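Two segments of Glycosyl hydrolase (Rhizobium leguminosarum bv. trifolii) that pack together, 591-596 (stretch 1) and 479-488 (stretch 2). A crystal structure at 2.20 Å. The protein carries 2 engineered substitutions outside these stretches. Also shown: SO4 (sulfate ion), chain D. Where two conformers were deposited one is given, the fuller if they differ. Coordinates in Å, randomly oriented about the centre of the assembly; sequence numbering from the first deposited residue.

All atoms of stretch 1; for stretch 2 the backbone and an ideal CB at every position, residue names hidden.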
ATOM      1  N   PHE A 591       5.216   2.746  15.678  1.00 33.77           N
ATOM      2  CA  PHE A 591       5.922   3.928  16.137  1.00 33.78           C
ATOM      3  C   PHE A 591       7.393   3.676  16.360  1.00 33.10           C
ATOM      4  O   PHE A 591       7.763   2.735  17.037  1.00 32.69           O
ATOM      5  CB  PHE A 591       5.269   4.450  17.417  1.00 34.30           C
ATOM      6  CG  PHE A 591       5.930   5.677  17.974  1.00 34.90           C
ATOM      7  CD1 PHE A 591       5.780   6.905  17.351  1.00 36.00           C
ATOM      8  CD2 PHE A 591       6.760   5.599  19.098  1.00 36.37           C
ATOM      9  CE1 PHE A 591       6.395   8.067  17.875  1.00 35.73           C
ATOM     10  CE2 PHE A 591       7.387   6.749  19.602  1.00 36.46           C
ATOM     11  CZ  PHE A 591       7.196   7.987  18.989  1.00 35.15           C
ATOM     12  N   LEU A 592       8.235   4.519  15.782  1.00 33.60           N
ATOM     13  CA  LEU A 592       9.661   4.462  16.011  1.00 33.83           C
ATOM     14  C   LEU A 592      10.049   5.425  17.148  1.00 35.13           C
ATOM     15  O   LEU A 592       9.832   6.624  17.026  1.00 35.37           O
ATOM     16  CB  LEU A 592      10.487   4.762  14.719  1.00 34.92           C
ATOM     17  CG  LEU A 592      11.929   4.504  15.227  1.00 37.69           C
ATOM     18  CD1 LEU A 592      12.555   3.234  14.718  1.00 39.96           C
ATOM     19  CD2 LEU A 592      12.857   5.660  15.369  1.00 38.41           C
ATOM     20  N   HIS A 593      10.575   4.903  18.270  1.00 35.25           N
ATOM     21  CA  HIS A 593      11.031   5.753  19.378  1.00 37.79           C
ATOM     22  C   HIS A 593      12.554   5.852  19.419  1.00 39.01           C
ATOM     23  O   HIS A 593      13.221   4.817  19.405  1.00 40.15           O
ATOM     24  CB  HIS A 593      10.595   5.166  20.736  1.00 42.04           C
ATOM     25  CG  HIS A 593      10.839   6.107  21.875  1.00 43.48           C
ATOM     26  ND1 HIS A 593      11.377   5.707  23.084  1.00 43.44           N
ATOM     27  CD2 HIS A 593      10.664   7.453  21.960  1.00 42.95           C
ATOM     28  CE1 HIS A 593      11.458   6.757  23.888  1.00 43.17           C
ATOM     29  NE2 HIS A 593      11.056   7.831  23.227  1.00 44.08           N
ATOM     30  N   MET A 594      13.079   7.062  19.509  1.00 40.72           N
ATOM     31  CA  MET A 594      14.520   7.353  19.548  0.50 44.11           C
ATOM     32  C   MET A 594      14.990   7.518  21.016  1.00 44.18           C
ATOM     33  O   MET A 594      14.294   8.156  21.823  1.00 42.25           O
ATOM     34  CB  MET A 594      14.801   8.658  18.772  0.50 46.88           C
ATOM     35  CG  MET A 594      14.171   8.749  17.361  0.50 48.72           C
ATOM     36  SD  MET A 594      14.356  10.361  16.509  0.50 51.63           S
ATOM     37  CE  MET A 594      16.113  10.244  16.175  0.50 52.81           C
ATOM     38  N   SER A 595      16.153   6.963  21.342  1.00 46.49           N
ATOM     39  CA  SER A 595      16.825   7.173  22.649  1.00 48.28           C
ATOM     40  C   SER A 595      15.950   6.818  23.847  1.00 47.13           C
ATOM     41  O   SER A 595      15.571   7.682  24.610  1.00 48.72           O
ATOM     42  CB  SER A 595      17.302   8.625  22.733  1.00 50.36           C
ATOM     43  OG  SER A 595      18.139   8.890  21.614  1.00 51.21           O
ATOM     44  N   PRO A 596      15.579   5.551  23.982  1.00 45.72           N
ATOM     45  CA  PRO A 596      14.832   5.187  25.169  1.00 51.40           C
ATOM     46  C   PRO A 596      15.664   5.409  26.443  1.00 53.33           C
ATOM     47  O   PRO A 596      16.864   5.177  26.415  1.00 53.34           O
ATOM     48  CB  PRO A 596      14.595   3.689  24.988  1.00 48.80           C
ATOM     49  CG  PRO A 596      15.681   3.233  24.105  1.00 48.00           C
ATOM     50  CD  PRO A 596      15.947   4.379  23.182  1.00 47.01           C
ATOM     51  N   UNK A 479      20.491  15.573  12.635  1.00 39.65           N
ATOM     52  CA  UNK A 479      20.714  15.362  14.061  1.00 41.92           C
ATOM     53  C   UNK A 479      19.516  14.625  14.640  1.00 43.16           C
ATOM     54  O   UNK A 479      18.457  14.506  13.996  1.00 40.22           O
ATOM     55  CB  UNK A 479      20.943  16.688  14.788  1.00 41.92           C
ATOM     56  N   UNK A 480      19.665  14.134  15.865  1.00 43.08           N
ATOM     57  CA  UNK A 480      18.546  13.525  16.551  1.00 43.60           C
ATOM     58  C   UNK A 480      17.355  14.476  16.596  1.00 39.79           C
ATOM     59  O   UNK A 480      16.243  14.067  16.267  1.00 41.31           O
ATOM     60  CB  UNK A 480      18.953  13.110  17.966  1.00 43.60           C
ATOM     61  N   UNK A 481      17.566  15.713  17.012  1.00 39.05           N
ATOM     62  CA  UNK A 481      16.468  16.690  17.054  1.00 41.28           C
ATOM     63  C   UNK A 481      15.809  16.888  15.671  1.00 39.36           C
ATOM     64  O   UNK A 481      14.607  17.052  15.583  1.00 40.41           O
ATOM     65  CB  UNK A 481      16.990  18.031  17.574  1.00 41.28           C
ATOM     66  N   UNK A 482      16.603  16.866  14.613  1.00 39.46           N
ATOM     67  CA  UNK A 482      16.080  16.998  13.227  1.00 38.43           C
ATOM     68  C   UNK A 482      15.215  15.817  12.813  1.00 37.25           C
ATOM     69  O   UNK A 482      14.122  15.989  12.272  1.00 35.78           O
ATOM     70  CB  UNK A 482      17.237  17.139  12.236  1.00 38.43           C
ATOM     71  N   UNK A 483      15.668  14.628  13.166  1.00 36.41           N
ATOM     72  CA  UNK A 483      14.871  13.444  12.994  1.00 36.82           C
ATOM     73  C   UNK A 483      13.545  13.462  13.783  1.00 36.33           C
ATOM     74  O   UNK A 483      12.523  13.001  13.251  1.00 34.02           O
ATOM     75  CB  UNK A 483      15.702  12.227  13.405  1.00 36.82           C
ATOM     76  N   UNK A 484      13.548  14.013  14.992  1.00 35.88           N
ATOM     77  CA  UNK A 484      12.334  14.117  15.801  1.00 35.62           C
ATOM     78  C   UNK A 484      11.370  15.087  15.088  1.00 36.38           C
ATOM     79  O   UNK A 484      10.171  14.852  15.043  1.00 35.44           O
ATOM     80  CB  UNK A 484      12.654  14.592  17.220  1.00 35.62           C
ATOM     81  N   UNK A 485      11.905  16.149  14.508  1.00 34.79           N
ATOM     82  CA  UNK A 485      11.100  17.078  13.725  1.00 35.66           C
ATOM     83  C   UNK A 485      10.516  16.395  12.473  1.00 33.58           C
ATOM     84  O   UNK A 485       9.355  16.572  12.174  1.00 32.63           O
ATOM     85  CB  UNK A 485      11.943  18.289  13.323  1.00 35.66           C
ATOM     86  N   UNK A 486      11.289  15.568  11.781  1.00 33.17           N
ATOM     87  CA  UNK A 486      10.792  14.850  10.610  1.00 33.38           C
ATOM     88  C   UNK A 486       9.749  13.829  10.963  1.00 32.46           C
ATOM     89  O   UNK A 486       8.742  13.686  10.248  1.00 30.15           O
ATOM     90  CB  UNK A 486      11.946  14.163   9.877  1.00 33.38           C
ATOM     91  N   UNK A 487       9.957  13.110  12.058  1.00 33.20           N
ATOM     92  CA  UNK A 487       8.998  12.106  12.483  1.00 33.78           C
ATOM     93  C   UNK A 487       7.665  12.720  13.004  1.00 34.57           C
ATOM     94  O   UNK A 487       6.622  12.032  12.983  1.00 34.70           O
ATOM     95  CB  UNK A 487       9.634  11.238  13.571  1.00 33.78           C
ATOM     96  N   UNK A 488       7.681  13.953  13.506  1.00 33.75           N
ATOM     97  CA  UNK A 488       6.414  14.668  13.790  1.00 36.45           C
ATOM     98  C   UNK A 488       5.686  14.980  12.471  1.00 33.43           C
ATOM     99  O   UNK A 488       4.475  14.734  12.339  1.00 30.92           O
ATOM    100  CB  UNK A 488       6.681  15.959  14.567  1.00 36.45           C
TER
HETATM  101  S   SO4 D 703      22.968  14.523  17.562  1.00 88.36           S
HETATM  102  O1  SO4 D 703      23.723  15.755  17.200  1.00 92.39           O
HETATM  103  O2  SO4 D 703      21.651  14.916  18.098  1.00 89.86           O
HETATM  104  O3  SO4 D 703      22.786  13.632  16.382  1.00 80.49           O
HETATM  105  O4  SO4 D 703      23.702  13.779  18.620  1.00103.04           O

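The strand at 591-594 and the helix that begins at 480 run nearly antiparallel, with 160° between their directions and axes 10.2 Å apart at closest approach. Stretch 1 offers the helix two apolar side chains, Leu592 and Met594, and beyond them the hydroxyl of Ser595.

Position 479 immediately precedes the helix, and its phi/psi of -73/168 is typical of an N-cap. Its CB lies sideways to the strand with nothing of stretch 1 nearby, so Ser, Thr, Asp or Asn would suit, each able to accept from a free backbone NH of the first turn. The residue is Thr479, whose OG1 accepts a capping bond from the N of position 482 at 3.1 Å.

At 480 CA-to-CB points toward stretch 1, and the ideal CB stands 4.4 Å from Met594 CE. A long side chain could pass this methyl and reach the Ser595 hydroxyl, which favours a polar end such as Glu or Gln; Lys or Arg would also have the length. The deposited Glu480 extends with chi1 and chi2 both t. Its CG packs 3.7 Å from Met594 CE, and its OE2 accepts a hydrogen bond from Ser595 OG at 2.8 Å. The backbone is engaged as well: in the first turn Glu480 N has no preceding helical carbonyl to bind and instead donates to the sulfate, 3.1 Å from Glu480 N to SO4 O2.

Positions 481 and 482 point away from the strand, and stretch 1 sets no demand on them, so a wide range of helix-compatible residues, polar or small, would suit. Ala481 suits a helix and makes no contact here. Gln482 turns back to the helix start, where its OE1 accepts a hydrogen bond from Thr479 N at 2.9 Å, a second link beside the capping bond to Thr479 OG1.

Position 483 aims toward stretch 1 and is tight: its ideal CB is 3.4 Å from Met594 CE. An apolar residue fits, either small or with its bulk turned aside. Phe483 takes the second course. At chi1 -85° its end leads away, leaving Phe483 CB against Met594 CE at 3.5 Å.

At 484 the CB lies sideways, 4.6 Å from Met594 SD. Ala would do, and other residues could direct their side chains past the sulfur. Ala484 touches the methionine through its backbone, Ala484 N being 4.0 Å from Met594 SD.

Positions 485 and 486 are out of reach of the strand and could hold many helix-compatible residues; they are Glu485 and Leu486.

Position 487 points toward stretch 1, but no atom of it lies within 5.5 Å of the ideal CB, and the CA is 8.4 Å from that of Leu592. Only a long side chain can bridge this gap: Arg, Lys or Met would serve, ideally with a flat or apolar surface for Leu592. Arg487 brings its guanidinium against both apolar side chains. Leu592 CD2 lies over one face, 3.3 Å from Arg487 CZ, while Met594 SD sits at the edge, 3.3 Å from Arg487 NH1.

Position 488, again out of reach, is unconstrained by stretch 1 and holds Arg488.

Stretch 2 479-488: TEAQFAELRR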
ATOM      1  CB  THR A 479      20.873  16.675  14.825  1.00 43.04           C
ATOM      2  OG1 THR A 479      19.659  17.443  14.711  1.00 42.22           O
ATOM      3  CG2 THR A 479      22.097  17.540  14.276  1.00 43.24           C
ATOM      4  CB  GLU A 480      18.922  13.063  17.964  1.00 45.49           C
ATOM      5  CG  GLU A 480      17.738  12.454  18.690  1.00 49.58           C
ATOM      6  CD  GLU A 480      18.067  11.856  20.083  1.00 55.31           C
ATOM      7  OE1 GLU A 480      19.237  11.901  20.512  1.00 57.91           O
ATOM      8  OE2 GLU A 480      17.130  11.326  20.731  1.00 57.26           O
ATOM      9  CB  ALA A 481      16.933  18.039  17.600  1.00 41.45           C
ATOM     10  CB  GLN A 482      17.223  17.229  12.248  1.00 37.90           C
ATOM     11  CG  GLN A 482      17.727  18.650  12.350  1.00 37.68           C
ATOM     12  CD  GLN A 482      19.013  18.915  11.580  1.00 38.25           C
ATOM     13  OE1 GLN A 482      19.787  18.003  11.282  1.00 38.12           O
ATOM     14  NE2 GLN A 482      19.197  20.173  11.179  1.00 37.76           N
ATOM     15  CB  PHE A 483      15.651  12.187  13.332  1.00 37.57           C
ATOM     16  CG  PHE A 483      16.487  11.648  12.194  1.00 37.30           C
ATOM     17  CD1 PHE A 483      15.916  11.338  10.978  1.00 37.87           C
ATOM     18  CD2 PHE A 483      17.841  11.380  12.371  1.00 38.94           C
ATOM     19  CE1 PHE A 483      16.668  10.813   9.936  1.00 37.80           C
ATOM     20  CE2 PHE A 483      18.601  10.843  11.350  1.00 39.05           C
ATOM     21  CZ  PHE A 483      18.022  10.590  10.114  1.00 39.80           C
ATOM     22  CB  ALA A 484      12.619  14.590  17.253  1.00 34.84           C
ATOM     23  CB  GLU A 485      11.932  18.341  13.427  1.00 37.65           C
ATOM     24  CG  GLU A 485      11.255  19.421  12.619  1.00 42.99           C
ATOM     25  CD  GLU A 485      12.224  20.590  12.170  1.00 46.99           C
ATOM     26  OE1 GLU A 485      13.477  20.587  12.440  1.00 46.28           O
ATOM     27  OE2 GLU A 485      11.699  21.528  11.532  1.00 47.21           O
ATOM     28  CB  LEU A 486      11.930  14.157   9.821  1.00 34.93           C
ATOM     29  CG  LEU A 486      13.003  15.060   9.202  1.00 36.09           C
ATOM     30  CD1 LEU A 486      13.961  14.217   8.411  1.00 36.51           C
ATOM     31  CD2 LEU A 486      12.489  16.176   8.307  1.00 35.35           C
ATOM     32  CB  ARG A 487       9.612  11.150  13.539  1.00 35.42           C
ATOM     33  CG  ARG A 487      10.712  10.296  12.958  1.00 37.04           C
ATOM     34  CD  ARG A 487      11.044   9.099  13.808  1.00 39.70           C
ATOM     35  NE  ARG A 487      11.720   8.072  13.021  1.00 39.94           N
ATOM     36  CZ  ARG A 487      13.031   7.928  12.980  1.00 40.91           C
ATOM     37  NH1 ARG A 487      13.821   8.704  13.714  1.00 42.73           N
ATOM     38  NH2 ARG A 487      13.559   7.007  12.202  1.00 39.36           N
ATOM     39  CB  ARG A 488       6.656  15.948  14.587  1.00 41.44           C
ATOM     40  CG  ARG A 488       5.438  16.831  14.953  1.00 49.29           C
ATOM     41  CD  ARG A 488       5.819  18.142  15.708  1.00 54.36           C
ATOM     42  NE  ARG A 488       7.139  18.060  16.440  1.00 67.27           N
ATOM     43  CZ  ARG A 488       8.304  18.737  16.175  1.00 69.93           C
ATOM     44  NH1 ARG A 488       8.421  19.650  15.181  1.00 68.54           N
ATOM     45  NH2 ARG A 488       9.405  18.497  16.931  1.00 67.74           N
TER
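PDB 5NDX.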